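Local coordinates for pirin family protein (Acinetobacter baumannii, PDB 6D0P) that probably acts as a quercetin 2,3-dioxygenase of the pirin family, binding one metal ion, expected to be iron, in its N-terminal cupin domain, at residues Y26-Y31 / V209-A214; Q98-T101 / G105-H108; I154-H159 / G188-G193; S161-I166 / H196-P201; F266-N269 / E273-E276. All coordinates share one frame; numbering follows the deposited sequence. Where two conformers were deposited one is given.

Contact 1. Residues Y26-Y31 / V209-A214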
# COMPACT_ATOMS: atom_id res chain seq x y z
N TYR A 26 -3.40 9.76 6.39
CA TYR A 26 -4.78 9.41 6.66
C TYR A 26 -4.82 7.89 6.55
O TYR A 26 -4.51 7.33 5.47
CB TYR A 26 -5.73 10.03 5.64
CG TYR A 26 -5.72 11.53 5.62
CD1 TYR A 26 -4.75 12.24 4.92
CD2 TYR A 26 -6.61 12.25 6.39
CE1 TYR A 26 -4.71 13.63 4.94
CE2 TYR A 26 -6.57 13.63 6.44
CZ TYR A 26 -5.65 14.33 5.69
OH TYR A 26 -5.64 15.69 5.75
N ASN A 27 -5.09 7.23 7.66
CA ASN A 27 -5.21 5.79 7.66
C ASN A 27 -6.53 5.46 6.97
O ASN A 27 -7.57 5.86 7.48
CB ASN A 27 -5.22 5.19 9.06
CG ASN A 27 -5.41 3.69 8.99
OD1 ASN A 27 -6.48 3.19 9.33
ND2 ASN A 27 -4.44 3.00 8.44
N LEU A 28 -6.48 4.78 5.84
CA LEU A 28 -7.73 4.48 5.10
C LEU A 28 -8.29 3.12 5.51
O LEU A 28 -9.50 2.90 5.41
CB LEU A 28 -7.47 4.60 3.61
CG LEU A 28 -6.95 5.96 3.17
CD1 LEU A 28 -6.95 6.07 1.66
CD2 LEU A 28 -7.78 7.08 3.79
N PHE A 29 -7.43 2.21 5.94
CA PHE A 29 -7.93 0.96 6.52
C PHE A 29 -6.83 0.33 7.36
O PHE A 29 -5.60 0.56 7.16
CB PHE A 29 -8.51 -0.01 5.47
CG PHE A 29 -7.57 -0.58 4.43
CD1 PHE A 29 -6.63 -1.54 4.77
CD2 PHE A 29 -7.67 -0.20 3.10
CE1 PHE A 29 -5.79 -2.07 3.79
CE2 PHE A 29 -6.86 -0.75 2.13
CZ PHE A 29 -5.92 -1.69 2.48
N SER A 30 -7.29 -0.47 8.31
CA SER A 30 -6.44 -1.21 9.21
C SER A 30 -7.07 -2.56 9.56
O SER A 30 -8.27 -2.65 9.78
CB SER A 30 -6.17 -0.40 10.45
OG SER A 30 -5.44 -1.19 11.39
N TYR A 31 -6.22 -3.57 9.73
CA TYR A 31 -6.62 -4.93 10.12
C TYR A 31 -7.22 -4.91 11.53
O TYR A 31 -7.97 -5.80 11.90
CB TYR A 31 -5.42 -5.89 10.11
CG TYR A 31 -4.40 -5.63 11.18
CD1 TYR A 31 -4.52 -6.23 12.43
CD2 TYR A 31 -3.31 -4.82 10.95
CE1 TYR A 31 -3.60 -5.98 13.44
CE2 TYR A 31 -2.36 -4.59 11.94
CZ TYR A 31 -2.52 -5.16 13.19
OH TYR A 31 -1.59 -4.93 14.16
N VAL A 209 -9.85 1.89 -3.60
CA VAL A 209 -9.36 3.00 -2.81
C VAL A 209 -9.37 4.26 -3.69
O VAL A 209 -8.78 4.26 -4.76
CB VAL A 209 -7.95 2.74 -2.25
CG1 VAL A 209 -7.44 3.92 -1.42
CG2 VAL A 209 -7.92 1.46 -1.44
N VAL A 210 -10.08 5.28 -3.23
CA VAL A 210 -10.12 6.54 -3.89
C VAL A 210 -9.26 7.50 -3.07
O VAL A 210 -9.63 7.87 -1.97
CB VAL A 210 -11.56 7.06 -4.07
CG1 VAL A 210 -11.60 8.41 -4.77
CG2 VAL A 210 -12.40 6.04 -4.81
N LEU A 211 -8.11 7.88 -3.60
CA LEU A 211 -7.23 8.79 -2.89
C LEU A 211 -7.72 10.23 -3.02
O LEU A 211 -7.75 10.98 -2.02
CB LEU A 211 -5.81 8.66 -3.45
CG LEU A 211 -5.17 7.28 -3.35
CD1 LEU A 211 -3.83 7.27 -4.06
CD2 LEU A 211 -5.02 6.84 -1.90
N GLU A 212 -8.13 10.60 -4.22
CA GLU A 212 -8.57 11.94 -4.52
C GLU A 212 -9.52 11.87 -5.71
O GLU A 212 -9.30 11.07 -6.61
CB GLU A 212 -7.34 12.79 -4.87
CG GLU A 212 -7.60 14.27 -5.04
CD GLU A 212 -6.37 14.99 -5.58
OE1 GLU A 212 -5.29 15.00 -4.87
OE2 GLU A 212 -6.45 15.51 -6.72
N GLY A 213 -10.58 12.67 -5.69
CA GLY A 213 -11.53 12.71 -6.79
C GLY A 213 -12.89 12.20 -6.40
O GLY A 213 -13.31 12.31 -5.23
N ALA A 214 -13.58 11.61 -7.38
CA ALA A 214 -14.96 11.15 -7.21
C ALA A 214 -15.30 10.18 -8.33
O ALA A 214 -15.20 10.54 -9.52
CB ALA A 214 -15.90 12.32 -7.25
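The buried seam between the two cupin domains of this pirin is where Leu28 and Phe29, on strand 23-30 of the N-terminal domain, meet Val209 of strand 205-210 and Leu211 at the corner that follows in the C-terminal one. The contact is wholly apolar, with no hydrogen bond between the segments. One methyl of Leu28 does most of the work: CD1 lies 3.8 Å from Val209 CG1 and touches Leu211 CD2 at 4.1 Å. The Leu28 side chain runs at about a right angle to that of Leu211 and at a slant to that of Val209. Both branches of Val209 are used. CG1, anti to the backbone N (chi1 180°), goes to Leu28, while CG2 approaches Phe29 CE2 at 4.3 Å, near the plane of the ring and at its edge.

That two successive residues can both turn to the other domain follows from a classic beta bulge, in which Leu28 and Phe29 together face Leu44 on strand 41-52. Asn27 braces the bulge from its own strand: its ND2 donates to Phe29 O at 3.0 Å, from above the carbonyl plane, and also bonds Asp45. Across the seam the chain turns a corner at Leu211, where a second classic bulge sets Leu211 and Glu212 against Lys247, the salt-bridge partner of Glu212. Leu44 and Tyr46 from one domain and Leu249 and Leu251 from the other continue the apolar layer. Packing of two beta sheets against each other across the domain interface is characteristic of the bicupin architecture of pirins.

Contact 2. Residues Q98-T101 / G105-H108. With MN (manganese (II) ion), chain G.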
# COMPACT_ATOMS: atom_id res chain seq x y z
N GLN A 98 8.74 0.56 -3.67
CA GLN A 98 9.53 -0.40 -2.89
C GLN A 98 8.56 -1.43 -2.30
O GLN A 98 7.65 -1.06 -1.54
CB GLN A 98 10.36 0.27 -1.79
CG GLN A 98 11.02 -0.71 -0.83
CD GLN A 98 11.91 -1.76 -1.46
OE1 GLN A 98 11.68 -2.96 -1.28
NE2 GLN A 98 12.96 -1.33 -2.17
N TRP A 99 8.69 -2.68 -2.74
CA TRP A 99 7.91 -3.79 -2.22
C TRP A 99 8.83 -4.58 -1.29
O TRP A 99 9.60 -5.42 -1.75
CB TRP A 99 7.37 -4.65 -3.38
CG TRP A 99 6.30 -5.61 -2.96
CD1 TRP A 99 6.45 -6.72 -2.19
CD2 TRP A 99 4.90 -5.56 -3.32
NE1 TRP A 99 5.24 -7.36 -2.02
CE2 TRP A 99 4.28 -6.67 -2.71
CE3 TRP A 99 4.12 -4.69 -4.08
CZ2 TRP A 99 2.92 -6.93 -2.83
CZ3 TRP A 99 2.77 -4.95 -4.20
CH2 TRP A 99 2.18 -6.04 -3.57
N MSE A 100 8.82 -4.23 -0.01
CA MSE A 100 9.74 -4.83 0.95
C MSE A 100 9.10 -5.92 1.75
O MSE A 100 8.04 -5.71 2.39
CB MSE A 100 10.24 -3.77 1.93
CG MSE A 100 11.25 -4.39 2.91
SE MSE A 100 11.76 -3.08 4.33
CE MSE A 100 10.13 -3.22 5.38
N THR A 101 9.71 -7.09 1.73
CA THR A 101 9.25 -8.19 2.55
C THR A 101 10.01 -8.15 3.88
O THR A 101 11.22 -8.35 3.88
CB THR A 101 9.49 -9.54 1.88
OG1 THR A 101 8.97 -9.53 0.55
CG2 THR A 101 8.89 -10.67 2.69
N GLY A 105 12.34 -10.51 9.77
CA GLY A 105 12.59 -9.28 10.47
C GLY A 105 13.50 -8.30 9.74
O GLY A 105 14.39 -8.68 8.99
N VAL A 106 13.21 -7.04 9.96
CA VAL A 106 14.00 -5.93 9.48
C VAL A 106 13.91 -4.83 10.53
O VAL A 106 12.88 -4.69 11.23
CB VAL A 106 13.49 -5.43 8.10
CG1 VAL A 106 12.09 -4.85 8.20
CG2 VAL A 106 14.42 -4.40 7.48
N LEU A 107 14.98 -4.05 10.62
CA LEU A 107 15.01 -2.84 11.43
C LEU A 107 15.42 -1.71 10.48
O LEU A 107 16.54 -1.76 9.91
CB LEU A 107 16.02 -3.01 12.56
CG LEU A 107 16.04 -1.89 13.59
CD1 LEU A 107 14.80 -1.93 14.45
CD2 LEU A 107 17.29 -1.98 14.46
N HIS A 108 14.54 -0.73 10.28
CA HIS A 108 14.84 0.30 9.29
C HIS A 108 14.28 1.66 9.68
O HIS A 108 13.47 1.82 10.60
CB HIS A 108 14.38 -0.19 7.90
CG HIS A 108 12.93 -0.07 7.60
ND1 HIS A 108 12.46 0.01 6.31
CD2 HIS A 108 11.84 0.05 8.40
CE1 HIS A 108 11.14 0.13 6.34
NE2 HIS A 108 10.75 0.17 7.60
MN MN G . 8.66 0.78 8.20
O HOH W 1 7.97 0.31 5.88
O HOH W 2 6.56 1.52 8.28
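Met100, a selenomethionine, reaches from strand 97-101 toward Val106 and His108. Its CB points to the opposing strand, and CG, anti to the backbone N (chi1 -178°), continues in an extended line to the selenium. SE lies 3.7 Å from His108 ND1 and 4.3 Å from the centroid of the imidazole, 43° off the ring normal, so the selenium-aromatic contact is oblique. The chain bends about the CG-SE bond, bringing the terminal methyl back against two partners: CE is 3.6 Å from His108 CE1 and 3.8 Å from Val106 CG1. Strands 97-101 and 106-112 belong to separate sheets that face each other across the metal-binding cupin barrel, and Met100 spans the interior between them. The imidazole it touches is a metal ligand. His108 NE2 binds manganese at 2.3 Å, and water 1, itself bound to the metal at 2.5 Å, lies in the ring plane at the edge. A second water, His64, His66 and Glu110 complete six ligands, in a site predicted to hold iron. Around the contact, Met100 also packs on His66 and Thr71, while Val106 and His108 both touch Asp84, which lies on strand 80-84.

Contact 3. Residues I154-H159 / G188-G193. With MG (magnesium ion), chain F.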
# COMPACT_ATOMS: atom_id res chain seq x y z
N ILE A 154 -1.09 0.81 -18.39
CA ILE A 154 -2.08 0.47 -19.38
C ILE A 154 -3.01 1.66 -19.58
O ILE A 154 -3.57 2.15 -18.62
CB ILE A 154 -2.87 -0.77 -18.93
CG1 ILE A 154 -1.94 -1.95 -18.61
CG2 ILE A 154 -3.94 -1.14 -19.94
CD1 ILE A 154 -1.07 -2.38 -19.76
N ALA A 155 -3.20 2.07 -20.84
CA ALA A 155 -4.14 3.16 -21.11
C ALA A 155 -5.55 2.58 -21.09
O ALA A 155 -5.83 1.62 -21.80
CB ALA A 155 -3.84 3.80 -22.44
N LEU A 156 -6.43 3.15 -20.28
CA LEU A 156 -7.80 2.63 -20.17
C LEU A 156 -8.74 3.31 -21.17
O LEU A 156 -9.86 2.83 -21.39
CB LEU A 156 -8.30 2.87 -18.74
CG LEU A 156 -7.55 2.13 -17.65
CD1 LEU A 156 -8.05 2.55 -16.29
CD2 LEU A 156 -7.69 0.62 -17.86
N ASP A 157 -8.36 4.48 -21.67
CA ASP A 157 -9.16 5.17 -22.67
C ASP A 157 -8.21 6.07 -23.47
O ASP A 157 -7.00 5.99 -23.27
CB ASP A 157 -10.30 5.96 -22.03
CG ASP A 157 -9.85 6.94 -20.96
OD1 ASP A 157 -8.74 7.54 -21.11
OD2 ASP A 157 -10.62 7.09 -19.97
N GLU A 158 -8.78 6.91 -24.31
CA GLU A 158 -8.01 7.79 -25.16
C GLU A 158 -7.99 9.20 -24.56
O GLU A 158 -7.61 10.15 -25.25
CB GLU A 158 -8.60 7.78 -26.57
CG GLU A 158 -8.56 6.41 -27.22
CD GLU A 158 -9.25 6.32 -28.57
OE1 GLU A 158 -9.07 7.25 -29.38
OE2 GLU A 158 -9.92 5.31 -28.83
N HIS A 159 -8.35 9.33 -23.28
CA HIS A 159 -8.46 10.64 -22.67
C HIS A 159 -7.47 10.85 -21.54
O HIS A 159 -7.52 11.90 -20.90
CB HIS A 159 -9.92 10.85 -22.21
CG HIS A 159 -10.86 10.91 -23.36
ND1 HIS A 159 -11.69 9.85 -23.69
CD2 HIS A 159 -11.07 11.87 -24.28
CE1 HIS A 159 -12.39 10.17 -24.75
NE2 HIS A 159 -12.02 11.40 -25.14
N GLY A 188 -3.67 4.22 -10.36
CA GLY A 188 -3.79 4.98 -11.59
C GLY A 188 -4.70 6.18 -11.45
O GLY A 188 -4.96 6.67 -10.33
N LYS A 189 -5.11 6.67 -12.62
CA LYS A 189 -5.92 7.83 -12.72
C LYS A 189 -7.05 7.58 -13.73
O LYS A 189 -6.81 7.06 -14.83
CB LYS A 189 -5.06 9.02 -13.18
CG LYS A 189 -5.81 10.32 -13.39
CD LYS A 189 -4.91 11.36 -14.04
CE LYS A 189 -5.62 12.66 -14.34
NZ LYS A 189 -4.79 13.50 -15.23
N LEU A 190 -8.24 7.95 -13.33
CA LEU A 190 -9.42 7.89 -14.19
C LEU A 190 -9.83 9.33 -14.46
O LEU A 190 -10.10 10.09 -13.51
CB LEU A 190 -10.56 7.15 -13.50
CG LEU A 190 -10.24 5.75 -13.00
CD1 LEU A 190 -11.47 5.14 -12.35
CD2 LEU A 190 -9.72 4.87 -14.12
N VAL A 191 -9.93 9.69 -15.73
CA VAL A 191 -10.25 11.06 -16.11
C VAL A 191 -11.77 11.25 -16.09
O VAL A 191 -12.58 10.39 -16.57
CB VAL A 191 -9.66 11.40 -17.50
CG1 VAL A 191 -10.15 12.74 -18.02
CG2 VAL A 191 -8.14 11.36 -17.46
N LYS A 192 -12.15 12.47 -15.63
CA LYS A 192 -13.53 12.85 -15.52
C LYS A 192 -14.27 12.50 -16.81
O LYS A 192 -13.77 12.76 -17.93
CB LYS A 192 -13.59 14.35 -15.24
CG LYS A 192 -14.98 14.94 -15.16
CD LYS A 192 -14.96 16.42 -14.84
CE LYS A 192 -16.35 17.01 -14.74
NZ LYS A 192 -16.29 18.49 -14.60
N GLY A 193 -15.44 11.90 -16.63
CA GLY A 193 -16.36 11.57 -17.73
C GLY A 193 -16.06 10.22 -18.38
O GLY A 193 -16.73 9.86 -19.33
MG MG F . -11.04 1.32 -22.33
O HOH W 3 -9.77 1.27 -23.95
O HOH W 4 -9.82 -0.15 -21.39
O HOH W 5 -12.28 1.57 -20.46
O HOH W 6 -12.31 -0.26 -22.94
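Leu156 is the first residue of segment 154-159 to meet segment 188-193, just after the short strand 153-155 has ended. Its side chain slants across that of Leu190, and the two meet methyl to methyl, Leu156 CD1 lying 3.6 Å from Leu190 CD2. In both residues CG is anti to the carbonyl carbon, and in Leu190 this carries the tip toward Leu156 although the side chain does not start out in that direction. The backbone of Leu156 faces other company: its carbonyl O binds a magnesium ion at 2.1 Å, and four water molecules are bound to the same ion. One residue thus supplies an apolar branch to the interior and a carbonyl ligand to a hydrated cation.

At Asp157 the chain folds into an Asx turn. OD1 accepts the backbone N-H of His159 at 2.8 Å, with an N-H...O angle of 154°, the donor standing above the carboxylate plane. OD2 bonds Ser161 OG, so the carboxylate holds the loop at two points. His159 then touches Val191 through its backbone, its O lying 3.5 Å from CG2 in the one conformer of Val191 considered here; the imidazole itself leads away.

No hydrogen bond joins the two segments directly. Strand 162-165 lies between 153-155 and 183-190 in the antiparallel sheet, and the loop that begins at Leu156 reaches past it to strand 183-190 and the residues that follow. Ser161 OG links the two sides by also bonding Val191 N, while Leu156 and Leu190 both rest on His196 of strand 195-199, in the facing sheet.

Contact 4. Residues S161-I166 / H196-P201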
# COMPACT_ATOMS: atom_id res chain seq x y z
N SER A 161 -6.86 8.31 -19.01
CA SER A 161 -6.99 7.35 -17.88
C SER A 161 -5.95 6.24 -18.05
O SER A 161 -5.71 5.78 -19.17
CB SER A 161 -8.37 6.76 -17.80
OG SER A 161 -9.35 7.78 -17.74
N HIS A 162 -5.34 5.80 -16.94
CA HIS A 162 -4.33 4.76 -17.00
C HIS A 162 -4.32 3.95 -15.70
O HIS A 162 -4.83 4.39 -14.65
CB HIS A 162 -2.94 5.33 -17.33
CG HIS A 162 -2.34 6.10 -16.20
ND1 HIS A 162 -1.41 5.55 -15.35
CD2 HIS A 162 -2.56 7.36 -15.76
CE1 HIS A 162 -1.08 6.44 -14.43
NE2 HIS A 162 -1.78 7.55 -14.66
N LEU A 163 -3.74 2.77 -15.80
CA LEU A 163 -3.61 1.87 -14.70
C LEU A 163 -2.19 1.28 -14.72
O LEU A 163 -1.72 0.82 -15.78
CB LEU A 163 -4.70 0.81 -14.87
CG LEU A 163 -4.77 -0.28 -13.80
CD1 LEU A 163 -6.18 -0.83 -13.70
CD2 LEU A 163 -3.77 -1.39 -14.08
N ARG A 164 -1.52 1.31 -13.58
CA ARG A 164 -0.19 0.71 -13.44
C ARG A 164 -0.34 -0.62 -12.71
O ARG A 164 -1.05 -0.70 -11.67
CB ARG A 164 0.74 1.60 -12.61
CG ARG A 164 0.92 3.01 -13.17
CD ARG A 164 2.18 3.63 -12.59
NE ARG A 164 2.08 3.73 -11.14
CZ ARG A 164 3.07 4.13 -10.35
NH1 ARG A 164 2.86 4.25 -9.05
NH2 ARG A 164 4.24 4.43 -10.87
N VAL A 165 0.31 -1.65 -13.23
CA VAL A 165 0.23 -2.97 -12.63
C VAL A 165 1.42 -3.15 -11.69
O VAL A 165 2.50 -3.59 -12.09
CB VAL A 165 0.16 -4.07 -13.71
CG1 VAL A 165 -0.18 -5.42 -13.10
CG2 VAL A 165 -0.84 -3.73 -14.80
N ILE A 166 1.22 -2.78 -10.45
CA ILE A 166 2.31 -2.85 -9.48
C ILE A 166 2.55 -4.33 -9.11
O ILE A 166 3.69 -4.78 -9.06
CB ILE A 166 2.01 -1.94 -8.28
CG1 ILE A 166 2.04 -0.47 -8.71
CG2 ILE A 166 2.99 -2.20 -7.14
CD1 ILE A 166 1.52 0.47 -7.66
N HIS A 196 -15.15 2.61 -16.96
CA HIS A 196 -14.29 1.45 -17.14
C HIS A 196 -14.82 0.24 -16.37
O HIS A 196 -15.25 0.37 -15.24
CB HIS A 196 -12.89 1.78 -16.65
CG HIS A 196 -12.43 3.10 -17.13
ND1 HIS A 196 -11.84 3.27 -18.37
CD2 HIS A 196 -12.50 4.33 -16.56
CE1 HIS A 196 -11.57 4.54 -18.55
NE2 HIS A 196 -11.94 5.22 -17.43
N THR A 197 -14.75 -0.92 -17.01
CA THR A 197 -15.13 -2.18 -16.38
C THR A 197 -13.84 -2.94 -16.05
O THR A 197 -12.95 -3.11 -16.90
CB THR A 197 -16.06 -3.00 -17.28
OG1 THR A 197 -17.27 -2.25 -17.36
CG2 THR A 197 -16.37 -4.38 -16.74
N LEU A 198 -13.72 -3.36 -14.80
CA LEU A 198 -12.56 -4.12 -14.39
C LEU A 198 -13.01 -5.55 -14.06
O LEU A 198 -14.14 -5.77 -13.57
CB LEU A 198 -11.89 -3.46 -13.18
CG LEU A 198 -11.30 -2.08 -13.43
CD1 LEU A 198 -12.39 -1.02 -13.46
CD2 LEU A 198 -10.26 -1.74 -12.37
N TYR A 199 -12.13 -6.49 -14.36
CA TYR A 199 -12.35 -7.89 -14.07
C TYR A 199 -11.32 -8.34 -13.04
O TYR A 199 -10.11 -8.06 -13.18
CB TYR A 199 -12.25 -8.75 -15.32
CG TYR A 199 -13.27 -8.37 -16.36
CD1 TYR A 199 -14.58 -8.80 -16.27
CD2 TYR A 199 -12.92 -7.53 -17.40
CE1 TYR A 199 -15.52 -8.43 -17.22
CE2 TYR A 199 -13.85 -7.15 -18.36
CZ TYR A 199 -15.15 -7.59 -18.26
OH TYR A 199 -16.04 -7.21 -19.22
N VAL A 200 -11.85 -9.01 -12.02
CA VAL A 200 -11.11 -9.49 -10.85
C VAL A 200 -11.35 -10.99 -10.72
O VAL A 200 -12.40 -11.48 -11.12
CB VAL A 200 -11.60 -8.74 -9.60
CG1 VAL A 200 -11.08 -9.34 -8.30
CG2 VAL A 200 -11.27 -7.26 -9.69
N PRO A 201 -10.38 -11.73 -10.17
CA PRO A 201 -10.63 -13.14 -9.96
C PRO A 201 -11.77 -13.45 -8.97
O PRO A 201 -11.92 -12.80 -7.93
CB PRO A 201 -9.31 -13.70 -9.43
CG PRO A 201 -8.28 -12.76 -9.95
CD PRO A 201 -8.96 -11.42 -9.89
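Ser161 and His196 bury the most surface in this contact, about 30 Å² each, with Leu163 and Leu198 behind them as a lighter second pair. Ser161 approaches the His196 imidazole obliquely, nearest its CE1 and NE2 atoms. OG is 3.7 Å from NE2 and CB 3.9 Å from the same nitrogen, a packing distance with no hydrogen bond. The hydroxyl has its polar partners in Asp157 OD2 and Val191 N, which hold OG in place near the ring. With CG beside its own backbone N (chi1 -45°), His196 sends the imidazole toward Ser161, into a nest lined by Leu156, Asp157 and Leu190.

Two residues further along each segment, Leu163 and Leu198 point at each other. Leu163 CD1 and Leu198 CD2 are 4.4 Å apart, a loose apolar touch in the one Leu198 conformer considered here. Trp186 packs against Leu163 from strand 183-190. Between the two inward residues, His162 turns its side chain away from the other segment and bonds Asp153.

The backbones stay well separated, CA to CA 9.4 Å from Ser161 to His196 and 10.8 Å from Leu163 to Leu198, and only side chains bridge the gap. Strand 162-165 belongs to the seven-stranded sheet that also holds 183-190, and strand 195-199 to the smaller four-stranded one. Their inward residues fill the space between two facing antiparallel sheets, as expected in the beta-barrel of the C-terminal cupin domain.

Contact 5. Residues F266-N269 / E273-E276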
# COMPACT_ATOMS: atom_id res chain seq x y z
N PHE A 266 4.39 -5.66 14.27
CA PHE A 266 4.50 -7.09 14.08
C PHE A 266 3.12 -7.66 13.72
O PHE A 266 2.13 -7.30 14.35
CB PHE A 266 4.98 -7.78 15.35
CG PHE A 266 6.22 -7.19 15.98
CD1 PHE A 266 7.39 -7.10 15.26
CD2 PHE A 266 6.22 -6.82 17.32
CE1 PHE A 266 8.54 -6.61 15.85
CE2 PHE A 266 7.37 -6.32 17.90
CZ PHE A 266 8.53 -6.23 17.17
N VAL A 267 3.05 -8.53 12.72
CA VAL A 267 1.79 -9.18 12.39
C VAL A 267 2.10 -10.65 12.14
O VAL A 267 2.79 -10.99 11.15
CB VAL A 267 1.07 -8.56 11.18
CG1 VAL A 267 -0.21 -9.33 10.88
CG2 VAL A 267 0.78 -7.08 11.37
N MSE A 268 1.65 -11.51 13.06
CA MSE A 268 1.90 -12.93 12.99
C MSE A 268 0.59 -13.67 12.99
O MSE A 268 -0.48 -13.05 12.74
CB MSE A 268 2.82 -13.31 14.17
CG MSE A 268 4.19 -12.58 14.12
SE MSE A 268 5.26 -13.21 12.59
CE MSE A 268 5.53 -15.11 13.10
N ASN A 269 0.63 -14.98 13.23
CA ASN A 269 -0.60 -15.78 13.23
C ASN A 269 -1.07 -16.07 14.66
O ASN A 269 -2.29 -16.32 14.86
CB ASN A 269 -0.43 -17.11 12.48
CG ASN A 269 -0.15 -16.90 11.00
OD1 ASN A 269 0.98 -17.14 10.57
ND2 ASN A 269 -1.13 -16.42 10.25
N GLU A 273 3.63 -16.22 18.87
CA GLU A 273 4.58 -15.66 17.90
C GLU A 273 4.79 -14.16 18.18
O GLU A 273 5.89 -13.66 17.99
CB GLU A 273 4.09 -15.85 16.46
CG GLU A 273 4.20 -17.28 15.96
CD GLU A 273 3.35 -17.57 14.73
OE1 GLU A 273 2.47 -16.73 14.40
OE2 GLU A 273 3.56 -18.63 14.11
N ILE A 274 3.74 -13.45 18.59
CA ILE A 274 3.86 -12.03 18.94
C ILE A 274 4.79 -11.90 20.16
O ILE A 274 5.63 -11.02 20.19
CB ILE A 274 2.48 -11.37 19.17
CG1 ILE A 274 1.72 -11.17 17.85
CG2 ILE A 274 2.61 -10.06 19.92
CD1 ILE A 274 2.44 -10.34 16.84
N MSE A 275 4.64 -12.79 21.14
CA MSE A 275 5.49 -12.75 22.34
C MSE A 275 6.95 -12.95 21.93
O MSE A 275 7.84 -12.28 22.45
CB MSE A 275 5.07 -13.82 23.36
CG MSE A 275 3.66 -13.61 23.92
SE MSE A 275 3.72 -12.06 25.16
CE MSE A 275 4.14 -13.05 26.82
N GLU A 276 7.20 -13.86 21.00
CA GLU A 276 8.58 -14.12 20.51
C GLU A 276 9.12 -12.87 19.78
O GLU A 276 10.28 -12.51 19.96
CB GLU A 276 8.61 -15.33 19.57
CG GLU A 276 8.32 -16.64 20.27
CD GLU A 276 8.29 -17.86 19.36
OE1 GLU A 276 8.92 -18.88 19.73
OE2 GLU A 276 7.61 -17.80 18.28
O HOH W 7 2.99 -18.58 11.63
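Met268 and Glu273 cross at about a right angle where the short strand 266-268 gives way to helix 271-282. Met268, a selenomethionine bent at both chi2 (-68°) and chi3, curls round the aliphatic part of the glutamate: its CB is 3.6 Å from Glu273 CB, and its terminal CE comes to 3.7 Å from the same Glu273 CB. Glu273 itself is extended beyond CG, which carries its carboxylate back past Met268 to the end of the strand.

There it lies alongside Asn269, the two side chains pointing the same way with amide and carboxylate planes 59° apart. Glu273 OE1 accepts the backbone N-H of Asn269 at 2.8 Å, met nearly along its C-O axis, with an N-H...O angle of 148°. Water 7 spans the two polar ends, donating to Asn269 OD1 at 2.7 Å and to Glu273 OE2. The other end of the amide, ND2, is held by Pro259 O.

Ile274 supplies the apolar half. Its side chain and that of Met268 run past each other in opposite directions, and its CD1 touches both Met268 CG and Phe266 CB, 3.9 Å from each. Phe266 also packs on Ala277 and Phe281 one and two turns further along the helix.

Thr270 OG1 bonds the backbone N of Glu273 in the first turn. Strand 266-268 in turn bonds Arg67 of the N-terminal domain through Val267. A tight strand-to-helix junction, with a glutamate of the first turn folded back to the preceding backbone, starts the C-terminal helix of this pirin.

Overall arrangement
Along the chain, contact 1 closes a long loop within which contacts 2, 3 and 4 are nested, and contact 5 follows after it. Contacts 3 and 4 alternate their segments, meet in the sheet that holds strands 153-155, 162-165 and 183-190, and have centres about 10 Å apart. Contact 2 lies at the metal site of the N-terminal domain, its centre about 33 Å from that of contact 3 and on the opposite side of the chain's centre. Contact 1 joins the two domains. Two further touches tie the network together: Trp99 packs on Ile166, linking contacts 2 and 4, and Tyr31 on Val267, linking contacts 1 and 5. Segment 266-269 thus returns to the N-terminal domain, contacts 5 and 2 having centres about 16 Å apart.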